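Local structure of hyaluronidase (Streptomyces koganeiensis, 4UFQ) at the interface of chains A and B. The protein degrades hyaluronan, and belongs to the HylP family of hyaluronidases, whose chains associate as trimers built round an intertwined beta-helix. Sequence-based numbering; all coordinates share one arbitrary frame. Chains: chain A/B, Hyaluronidase.

Contact 1: the interface of chains A and B. Residues chain A 106-108; chain B 88, 90-93.
Two N-H groups of A:Ala106-A:Gln108 bond to the B:Asp90-B:Ala93 loop of another copy of the protein, one to a carboxylate and one to a backbone carbonyl. At one end the backbone N-H of A:Ala106 donates to the side-chain carboxylate of B:Asp90, with N to OD1 at 2.8 Å. The donor comes to the syn side of that oxygen but stands 33° out of the carboxylate plane. B:Asp90 reaches it because CG lies between its own backbone N and carbonyl carbon (chi1 51°), which turns the carboxylate towards the neighbouring chain. At the other end the amide of A:Gln108 gives a nearly straight bond to the carbonyl of B:Ala93, N to O 2.9 Å, from above the carbonyl plane. The same oxygen takes a weaker bond from the side-chain amide of A:Gln108, NE2 to O 3.4 Å, so the side chain adds a weak second hold to the backbone bond.

Between these ends a water molecule bridges the two chains. It sits 2.6 Å from the carbonyl O of A:Ala106 and 2.7 Å from that of B:Lys91, joining two acceptors that could not bond directly.

Apolar packing is modest. The methyl of A:Ala106 rests on the backbone end of B:Lys91, CB to CA 3.6 Å, and also touches CB of that lysine, which is poorly ordered. Putting an alanine at B:Asp90 would probably leave the N-H of A:Ala106 without its carboxylate acceptor and free this end of the A segment to shift against the loop. As a whole, the contact may help to fix the register of the two chains in the trimer. OD2 of B:Asp90 makes a loose contact, 3.9 Å from CB of A:Ala107.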
# COMPACT_ATOMS: atom_id res chain seq x y z
N ALA A 106 12.62 13.81 -1.42
CA ALA A 106 12.00 13.54 -0.13
C ALA A 106 10.53 13.16 -0.33
O ALA A 106 9.74 13.10 0.62
CB ALA A 106 12.12 14.76 0.79
N ALA A 107 10.16 12.90 -1.59
CA ALA A 107 8.80 12.47 -1.92
C ALA A 107 8.41 11.16 -1.25
O ALA A 107 9.22 10.25 -1.08
CB ALA A 107 8.66 12.33 -3.43
N GLN A 108 7.14 11.06 -0.90
CA GLN A 108 6.60 9.87 -0.28
C GLN A 108 6.08 8.92 -1.33
O GLN A 108 5.81 9.32 -2.47
CB GLN A 108 5.49 10.26 0.69
CG GLN A 108 5.95 11.23 1.77
CD GLN A 108 4.80 11.83 2.54
OE1 GLN A 108 4.36 11.27 3.54
NE2 GLN A 108 4.29 12.96 2.07
N GLY B 88 15.40 18.17 -2.01
CA GLY B 88 14.42 17.67 -1.07
C GLY B 88 13.23 18.58 -0.90
O GLY B 88 12.48 18.46 0.08
N ASP B 90 10.57 18.46 -2.22
CA ASP B 90 9.33 17.72 -2.45
C ASP B 90 8.92 16.87 -1.25
O ASP B 90 8.27 15.83 -1.40
CB ASP B 90 9.46 16.85 -3.69
CG ASP B 90 10.70 15.99 -3.68
OD1 ASP B 90 11.46 15.98 -2.67
OD2 ASP B 90 10.91 15.30 -4.70
N LYS B 91 9.24 17.32 -0.05
CA LYS B 91 8.99 16.53 1.15
C LYS B 91 7.49 16.35 1.41
O LYS B 91 7.08 15.39 2.10
CB LYS B 91 9.71 17.13 2.37
CG LYS B 91 9.16 18.43 2.92
CD LYS B 91 9.80 18.72 4.28
CE LYS B 91 9.63 20.16 4.73
NZ LYS B 91 8.27 20.45 5.27
N ASP B 92 6.66 17.23 0.85
CA ASP B 92 5.21 17.09 1.00
C ASP B 92 4.52 16.40 -0.20
O ASP B 92 3.30 16.24 -0.21
CB ASP B 92 4.56 18.45 1.27
CG ASP B 92 4.99 19.05 2.60
OD1 ASP B 92 5.30 18.28 3.53
OD2 ASP B 92 5.02 20.29 2.71
N ALA B 93 5.30 15.97 -1.18
CA ALA B 93 4.75 15.28 -2.34
C ALA B 93 4.66 13.77 -2.11
O ALA B 93 5.25 13.22 -1.16
CB ALA B 93 5.59 15.58 -3.57
O HOH W 1 8.93 13.66 3.05

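Contact 2: the interface of chains A and B. Residues chain A 67-69; chain B 55-58, 65.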
# COMPACT_ATOMS: atom_id res chain seq x y z
N TYR A 67 -5.95 13.77 -11.18
CA TYR A 67 -6.98 13.70 -10.14
C TYR A 67 -8.02 12.67 -10.52
O TYR A 67 -8.46 12.63 -11.68
CB TYR A 67 -7.72 15.04 -10.02
CG TYR A 67 -6.93 16.18 -9.45
CD1 TYR A 67 -6.64 16.24 -8.10
CD2 TYR A 67 -6.52 17.23 -10.26
CE1 TYR A 67 -5.93 17.30 -7.57
CE2 TYR A 67 -5.81 18.29 -9.74
CZ TYR A 67 -5.52 18.32 -8.40
OH TYR A 67 -4.82 19.38 -7.87
N LEU A 68 -8.46 11.89 -9.55
CA LEU A 68 -9.56 10.95 -9.74
C LEU A 68 -10.52 11.06 -8.56
O LEU A 68 -10.11 10.97 -7.41
CB LEU A 68 -9.03 9.53 -9.87
CG LEU A 68 -10.08 8.43 -9.98
CD1 LEU A 68 -10.90 8.59 -11.26
CD2 LEU A 68 -9.43 7.07 -9.96
N SER A 69 -11.80 11.28 -8.84
CA SER A 69 -12.80 11.39 -7.79
C SER A 69 -14.06 10.59 -8.11
O SER A 69 -14.62 10.72 -9.20
CB SER A 69 -13.14 12.86 -7.50
OG SER A 69 -14.05 12.97 -6.42
N ASN B 55 -8.00 15.02 -15.34
CA ASN B 55 -8.97 15.19 -14.28
C ASN B 55 -10.17 14.29 -14.55
O ASN B 55 -10.90 14.53 -15.52
CB ASN B 55 -9.38 16.66 -14.21
CG ASN B 55 -10.33 16.95 -13.08
OD1 ASN B 55 -10.24 16.37 -12.00
ND2 ASN B 55 -11.27 17.87 -13.33
N VAL B 56 -10.37 13.26 -13.72
CA VAL B 56 -11.42 12.26 -13.93
C VAL B 56 -12.40 12.29 -12.76
O VAL B 56 -11.98 12.20 -11.60
CB VAL B 56 -10.82 10.85 -14.11
CG1 VAL B 56 -11.91 9.80 -14.34
CG2 VAL B 56 -9.81 10.84 -15.25
N ILE B 57 -13.69 12.42 -13.07
CA ILE B 57 -14.74 12.57 -12.06
C ILE B 57 -15.91 11.68 -12.42
O ILE B 57 -16.33 11.63 -13.58
CB ILE B 57 -15.30 14.01 -12.02
CG1 ILE B 57 -14.18 15.05 -11.99
CG2 ILE B 57 -16.21 14.19 -10.81
CD1 ILE B 57 -14.35 16.13 -13.05
N SER B 58 -16.47 11.00 -11.42
CA SER B 58 -17.72 10.29 -11.58
C SER B 58 -18.69 10.62 -10.47
O SER B 58 -18.31 10.75 -9.32
CB SER B 58 -17.53 8.78 -11.65
OG SER B 58 -18.78 8.15 -11.89
N ALA B 65 -15.23 4.71 -10.76
CA ALA B 65 -15.01 5.89 -11.58
C ALA B 65 -14.03 5.57 -12.70
O ALA B 65 -14.11 6.12 -13.80
CB ALA B 65 -14.47 7.01 -10.72
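A:Ser69 is bound by chain B through both its N-H and its carbonyl, where strand 66-70 of A runs parallel to strand 54-58 of B. Its N-H donates to the carbonyl O of B:Val56 at 2.9 Å from N, with the donor tilted modestly from the carbonyl plane. Its own carbonyl O accepts from N of B:Ser58, also at 2.9 Å, in a bond whose C=O...N angle of 168° is close to linear.

B:Val56 works the same way from the opposite strand. Besides accepting from A:Ser69, it donates from N to the carbonyl O of A:Tyr67 at 2.9 Å. Its side chain lies alongside that of A:Leu68, both pointing the same way from the sheet. The methyl CD1 of A:Leu68 presses on CG1 of B:Val56 at 3.5 Å, tight for two methyls. A:Leu68 has CG anti to its backbone N (chi1 176°), and from there CD1 also reaches CB of B:Ala65 at 3.9 Å.

A:Tyr67 contributes through its beta-carbon more than its ring. The amide oxygen OD1 of B:Asn55 comes 3.5 Å from its CB, while the ring and amide planes stand nearly perpendicular. The tyrosine is poorly ordered, so its ring position carries little weight.

Together the three backbone bonds and the leucine-valine packing set a strand of one copy beside a strand of another, and this parallel pairing ties the subunits into a shared beta structure.

The C-alpha centres of contact 1 and contact 2 are about 24 Å apart, and the two share no residues or strands. Contact 2 joins strand to strand in a regular parallel sheet, whereas contact 1 fixes a loop and the one-residue strand at A:Gln108 against a loop of chain B. Both belong to one A-B interface that is not an exact two-fold, as suits a trimeric assembly of three copies in which each chain offers a different face to each neighbour. Spaced along the elongated molecule, they suggest that subunit cohesion is spread over its length and does not rest on one patch.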